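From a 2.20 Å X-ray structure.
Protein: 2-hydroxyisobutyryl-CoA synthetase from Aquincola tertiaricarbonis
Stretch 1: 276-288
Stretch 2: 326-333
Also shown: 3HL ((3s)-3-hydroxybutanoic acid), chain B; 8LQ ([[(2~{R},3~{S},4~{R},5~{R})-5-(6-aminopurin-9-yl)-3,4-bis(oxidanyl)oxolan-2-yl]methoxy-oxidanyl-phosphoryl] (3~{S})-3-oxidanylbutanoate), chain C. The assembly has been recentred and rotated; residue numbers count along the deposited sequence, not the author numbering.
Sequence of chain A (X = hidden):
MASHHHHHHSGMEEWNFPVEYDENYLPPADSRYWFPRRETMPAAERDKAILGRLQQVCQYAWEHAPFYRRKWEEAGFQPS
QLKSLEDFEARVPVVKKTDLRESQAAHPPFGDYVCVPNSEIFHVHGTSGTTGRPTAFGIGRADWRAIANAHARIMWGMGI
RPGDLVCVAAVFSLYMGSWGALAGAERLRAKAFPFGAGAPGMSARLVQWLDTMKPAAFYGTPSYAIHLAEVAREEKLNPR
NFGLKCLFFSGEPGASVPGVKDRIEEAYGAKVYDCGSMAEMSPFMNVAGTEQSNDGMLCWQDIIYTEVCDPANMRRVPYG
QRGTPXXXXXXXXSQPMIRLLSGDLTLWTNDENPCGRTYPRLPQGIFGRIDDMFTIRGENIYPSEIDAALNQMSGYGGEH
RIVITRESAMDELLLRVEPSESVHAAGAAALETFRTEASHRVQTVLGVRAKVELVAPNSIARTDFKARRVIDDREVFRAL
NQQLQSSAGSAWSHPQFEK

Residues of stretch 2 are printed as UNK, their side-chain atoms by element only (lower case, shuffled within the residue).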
# COMPACT_ATOMS: atom_id res chain seq x y z
N GLY A 276 13.93 -7.82 11.44
CA GLY A 276 13.85 -6.38 11.44
C GLY A 276 14.85 -5.60 12.25
O GLY A 276 14.93 -5.75 13.46
N SER A 277 15.58 -4.72 11.56
CA SER A 277 16.52 -3.77 12.15
C SER A 277 15.81 -2.41 12.11
O SER A 277 15.00 -2.12 12.99
CB SER A 277 17.85 -3.74 11.38
OG SER A 277 17.66 -3.56 9.99
N MET A 278 16.07 -1.61 11.06
CA MET A 278 15.55 -0.26 10.85
C MET A 278 15.20 -0.06 9.40
O MET A 278 15.72 -0.76 8.55
CB MET A 278 16.60 0.78 11.25
CG MET A 278 17.23 0.52 12.63
SD MET A 278 18.50 1.73 12.99
CE MET A 278 19.70 0.96 12.63
N ALA A 279 14.34 0.92 9.12
CA ALA A 279 13.91 1.32 7.79
C ALA A 279 15.08 1.90 7.01
O ALA A 279 15.19 1.67 5.80
CB ALA A 279 12.78 2.36 7.91
N GLU A 280 15.96 2.65 7.71
CA GLU A 280 17.18 3.25 7.11
C GLU A 280 18.09 2.11 6.67
O GLU A 280 18.88 2.28 5.75
CB GLU A 280 17.96 4.09 8.15
CG GLU A 280 17.32 5.39 8.60
CD GLU A 280 16.20 5.27 9.63
OE1 GLU A 280 15.87 4.14 10.05
OE2 GLU A 280 15.62 6.33 9.98
N MET A 281 17.96 0.95 7.32
CA MET A 281 18.76 -0.25 7.07
C MET A 281 18.11 -1.28 6.15
O MET A 281 18.52 -2.44 6.20
CB MET A 281 19.18 -0.90 8.41
CG MET A 281 20.06 -0.03 9.22
SD MET A 281 21.44 0.55 8.22
CE MET A 281 22.18 1.38 9.30
N SER A 282 17.12 -0.89 5.28
CA SER A 282 16.56 -1.86 4.33
C SER A 282 17.73 -2.34 3.47
O SER A 282 18.53 -1.49 3.07
CB SER A 282 15.48 -1.26 3.46
OG SER A 282 14.43 -0.75 4.26
N PRO A 283 17.95 -3.65 3.23
CA PRO A 283 17.14 -4.82 3.64
C PRO A 283 17.15 -5.03 5.16
O PRO A 283 18.14 -5.46 5.74
CB PRO A 283 17.78 -5.97 2.82
CG PRO A 283 19.21 -5.55 2.63
CD PRO A 283 19.13 -4.05 2.44
N PHE A 284 16.04 -4.66 5.81
CA PHE A 284 15.89 -4.67 7.27
C PHE A 284 15.82 -6.09 7.85
O PHE A 284 16.00 -6.25 9.06
CB PHE A 284 14.67 -3.83 7.71
CG PHE A 284 13.37 -4.28 7.08
CD1 PHE A 284 12.67 -5.37 7.61
CD2 PHE A 284 12.87 -3.65 5.95
CE1 PHE A 284 11.50 -5.81 7.01
CE2 PHE A 284 11.68 -4.07 5.37
CZ PHE A 284 11.01 -5.16 5.90
N MET A 285 15.57 -7.11 7.00
CA MET A 285 15.55 -8.51 7.43
C MET A 285 17.00 -9.02 7.68
O MET A 285 17.17 -10.19 7.95
CB MET A 285 14.80 -9.40 6.41
CG MET A 285 13.30 -9.15 6.37
SD MET A 285 12.35 -10.19 5.22
CE MET A 285 12.43 -11.72 6.04
N ASN A 286 18.02 -8.12 7.65
CA ASN A 286 19.44 -8.46 7.93
C ASN A 286 19.64 -9.10 9.34
O ASN A 286 20.68 -9.68 9.64
CB ASN A 286 20.34 -7.22 7.73
CG ASN A 286 20.14 -6.18 8.81
OD1 ASN A 286 19.14 -5.49 8.85
ND2 ASN A 286 21.07 -6.06 9.74
N VAL A 287 18.63 -8.95 10.19
CA VAL A 287 18.53 -9.61 11.49
C VAL A 287 17.21 -10.38 11.39
O VAL A 287 16.16 -9.77 11.11
CB VAL A 287 18.67 -8.72 12.76
CG1 VAL A 287 20.10 -8.21 12.91
CG2 VAL A 287 17.67 -7.58 12.79
N ALA A 288 17.29 -11.72 11.44
CA ALA A 288 16.12 -12.59 11.26
C ALA A 288 16.35 -14.01 11.72
O ALA A 288 17.39 -14.60 11.42
CB ALA A 288 15.67 -12.61 9.79
N UNK A 326 24.72 -1.41 15.89
CA UNK A 326 25.31 -0.41 14.99
C UNK A 326 25.40 -1.16 13.67
O UNK A 326 25.90 -2.29 13.64
c UNK A 326 26.68 0.14 15.51
c UNK A 326 27.44 0.92 14.42
c UNK A 326 26.50 1.00 16.76
N UNK A 327 24.84 -0.56 12.58
CA UNK A 327 24.73 -1.25 11.30
C UNK A 327 25.42 -0.58 10.13
O UNK A 327 25.43 0.65 10.04
c UNK A 327 20.55 -3.40 13.65
c UNK A 327 20.53 -2.02 13.53
c UNK A 327 21.45 -4.15 12.92
c UNK A 327 22.35 -3.51 12.06
c UNK A 327 23.26 -1.45 10.92
c UNK A 327 21.44 -1.39 12.68
c UNK A 327 22.36 -2.12 11.93
o UNK A 327 19.67 -4.02 14.51
N UNK A 328 25.93 -1.41 9.19
CA UNK A 328 26.57 -0.96 7.96
C UNK A 328 26.08 -1.78 6.76
O UNK A 328 26.17 -3.01 6.78
o UNK A 328 28.51 -0.10 9.16
c UNK A 328 28.78 -0.46 6.78
c UNK A 328 28.11 -0.94 8.07
N UNK A 329 25.59 -1.08 5.71
CA UNK A 329 25.20 -1.66 4.43
C UNK A 329 26.41 -2.19 3.68
O UNK A 329 27.40 -1.46 3.51
c UNK A 329 23.08 -0.33 3.85
n UNK A 329 22.64 0.95 4.17
c UNK A 329 24.51 -0.61 3.50
n UNK A 329 20.93 -0.42 4.26
c UNK A 329 22.02 -1.17 3.89
c UNK A 329 21.35 0.84 4.41
N UNK A 330 26.33 -3.43 3.18
CA UNK A 330 27.43 -3.96 2.34
C UNK A 330 27.04 -4.06 0.84
O UNK A 330 27.90 -4.29 -0.01
c UNK A 330 29.50 -4.42 4.60
c UNK A 330 28.82 -6.79 4.67
c UNK A 330 27.92 -5.33 2.87
c UNK A 330 28.38 -5.40 4.33
N UNK A 331 25.75 -3.86 0.53
CA UNK A 331 25.20 -4.02 -0.82
C UNK A 331 24.24 -2.90 -1.22
O UNK A 331 23.19 -3.18 -1.82
o UNK A 331 23.64 -8.11 -1.07
o UNK A 331 25.66 -8.88 -1.43
c UNK A 331 24.88 -7.96 -1.13
c UNK A 331 25.47 -6.59 -0.86
c UNK A 331 24.52 -5.40 -0.94
N UNK A 332 24.59 -1.63 -0.90
CA UNK A 332 23.75 -0.47 -1.26
C UNK A 332 24.55 0.70 -1.78
O UNK A 332 25.56 1.08 -1.19
c UNK A 332 21.61 -0.93 0.06
c UNK A 332 19.00 1.66 0.88
n UNK A 332 18.59 2.79 0.32
c UNK A 332 20.50 -0.31 0.88
c UNK A 332 22.84 -0.04 -0.09
n UNK A 332 19.97 0.95 0.32
n UNK A 332 18.44 1.24 2.01
N UNK A 333 24.10 1.28 -2.90
CA UNK A 333 24.73 2.44 -3.53
C UNK A 333 23.97 3.74 -3.23
O UNK A 333 24.55 4.81 -3.32
c UNK A 333 24.89 2.21 -5.04
c UNK A 333 25.93 1.13 -5.37
o UNK A 333 23.62 1.88 -5.59
CA 3HL B . 11.12 -1.39 10.65
CB 3HL B . 11.45 -0.71 9.30
OG1 3HL B . 12.02 -1.60 8.35
CG2 3HL B . 10.22 -0.14 8.66
C 3HL B . 11.47 -2.85 10.56
OA 3HL B . 10.83 -3.57 9.80
OB 3HL B . 12.62 -3.22 11.18
N9 8LQ C . 12.09 -2.72 15.83
C8 8LQ C . 11.97 -3.05 14.54
N7 8LQ C . 11.98 -4.38 14.44
C5 8LQ C . 12.14 -4.88 15.68
C6 8LQ C . 12.17 -6.13 16.17
N6 8LQ C . 12.08 -7.15 15.33
N1 8LQ C . 12.31 -6.37 17.49
C2 8LQ C . 12.40 -5.31 18.40
N3 8LQ C . 12.29 -4.03 17.88
C4 8LQ C . 12.20 -3.84 16.54
CAA 8LQ C . 11.03 -1.38 8.49
CAZ 8LQ C . 11.07 -2.51 9.55
OAE 8LQ C . 9.74 -2.90 9.88
CAL 8LQ C . 11.79 -2.07 10.84
CAS 8LQ C . 11.16 -0.80 11.42
OAC 8LQ C . 10.10 -0.87 12.05
OAQ 8LQ C . 11.80 0.38 11.10
PBC 8LQ C . 11.49 1.77 11.83
OAH 8LQ C . 9.98 2.09 11.44
OAD 8LQ C . 12.42 2.85 11.46
O5' 8LQ C . 11.62 1.44 13.37
C5' 8LQ C . 12.85 0.84 13.79
C4' 8LQ C . 12.79 0.57 15.27
O4' 8LQ C . 11.68 -0.33 15.55
C3' 8LQ C . 14.00 -0.19 15.62
O3' 8LQ C . 15.10 0.72 15.89
C2' 8LQ C . 13.53 -0.93 16.87
O2' 8LQ C . 13.44 -0.03 18.04
C1' 8LQ C . 12.14 -1.35 16.45
O HOH W 1 15.99 2.66 3.19

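Position 326 carries three side-chain carbons, one attached to CA and bearing the other two. A fork at CB with no heteroatom identifies valine, V326; its CA-to-CB bond points away from stretch 1, which it does not touch.

Position 327 has a CB followed by a six-carbon ring bearing one oxygen, and its CA-to-CB bond points toward stretch 1. S277 CB lies over one face of the ring, 4.0 Å from its centroid and 29° off the normal, a CH-pi arrangement. The phenol makes it tyrosine, Y327. With 136 Å² covered, it is the largest contributor to the contact. S277 CB is 3.5 Å from Y327 CZ. V287 CG1 approaches the edge, 4.3 Å from Y327 CE1, while M281 CE packs 3.4 Å from Y327 CB.

Position 328 shows a CB carrying one oxygen and one carbon: threonine, T328. It points away, in the alternation expected of a strand, and its hydroxyl is hydrogen-bonded elsewhere in the structure.

Position 329 has a CB and a five-membered ring of three carbons and two nitrogens. The bond to CB points sideways, but the ring end comes nearer: one ring nitrogen lies 2.9 Å from S282 O, and M281 SD sits over one ring face, 4.2 Å from the centroid and 26° off the normal. The ring is an imidazole, hence histidine, H329. H329 NE2 donates to S282 O at 2.9 Å, with an angle of 133° at the hydrogen.

Position 330 has four carbons forked at the second, which is leucine, L330, out of reach of stretch 1. Position 331 has three carbons, the last bearing two oxygens: a carboxylate two methylenes from CA, so glutamate, E331. Both its oxygens are satisfied elsewhere.

Position 332 has three carbons, a nitrogen, then a carbon with two more nitrogens, one of which lies 2.9 Å from S282 O. This guanidinium defines arginine, R332. R332 NH1 donates to S282 O at 2.9 Å and 155°, the acceptor lying near the guanidinium plane. Water 1 accepts from R332 NH1 at 3.1 Å and donates to A279 O at 2.9 Å.

Position 333 has a CB carrying one oxygen and one carbon, threonine again, T333, out of reach of stretch 1.

The contact therefore has two parts. Y327 supplies a broad aromatic surface, while H329 and R332 converge on the single carbonyl S282 O. That carbonyl belongs to the last residue of the type I turn from A279 to S282, itself held by S282 N to A279 O (3.2 Å) and S282 OG to A279 O (3.0 Å), and is part of the cis peptide bond to P283. The water extends the R332 anchor back to the start of the turn.

Stretch 2 326-333: VYTHLERT
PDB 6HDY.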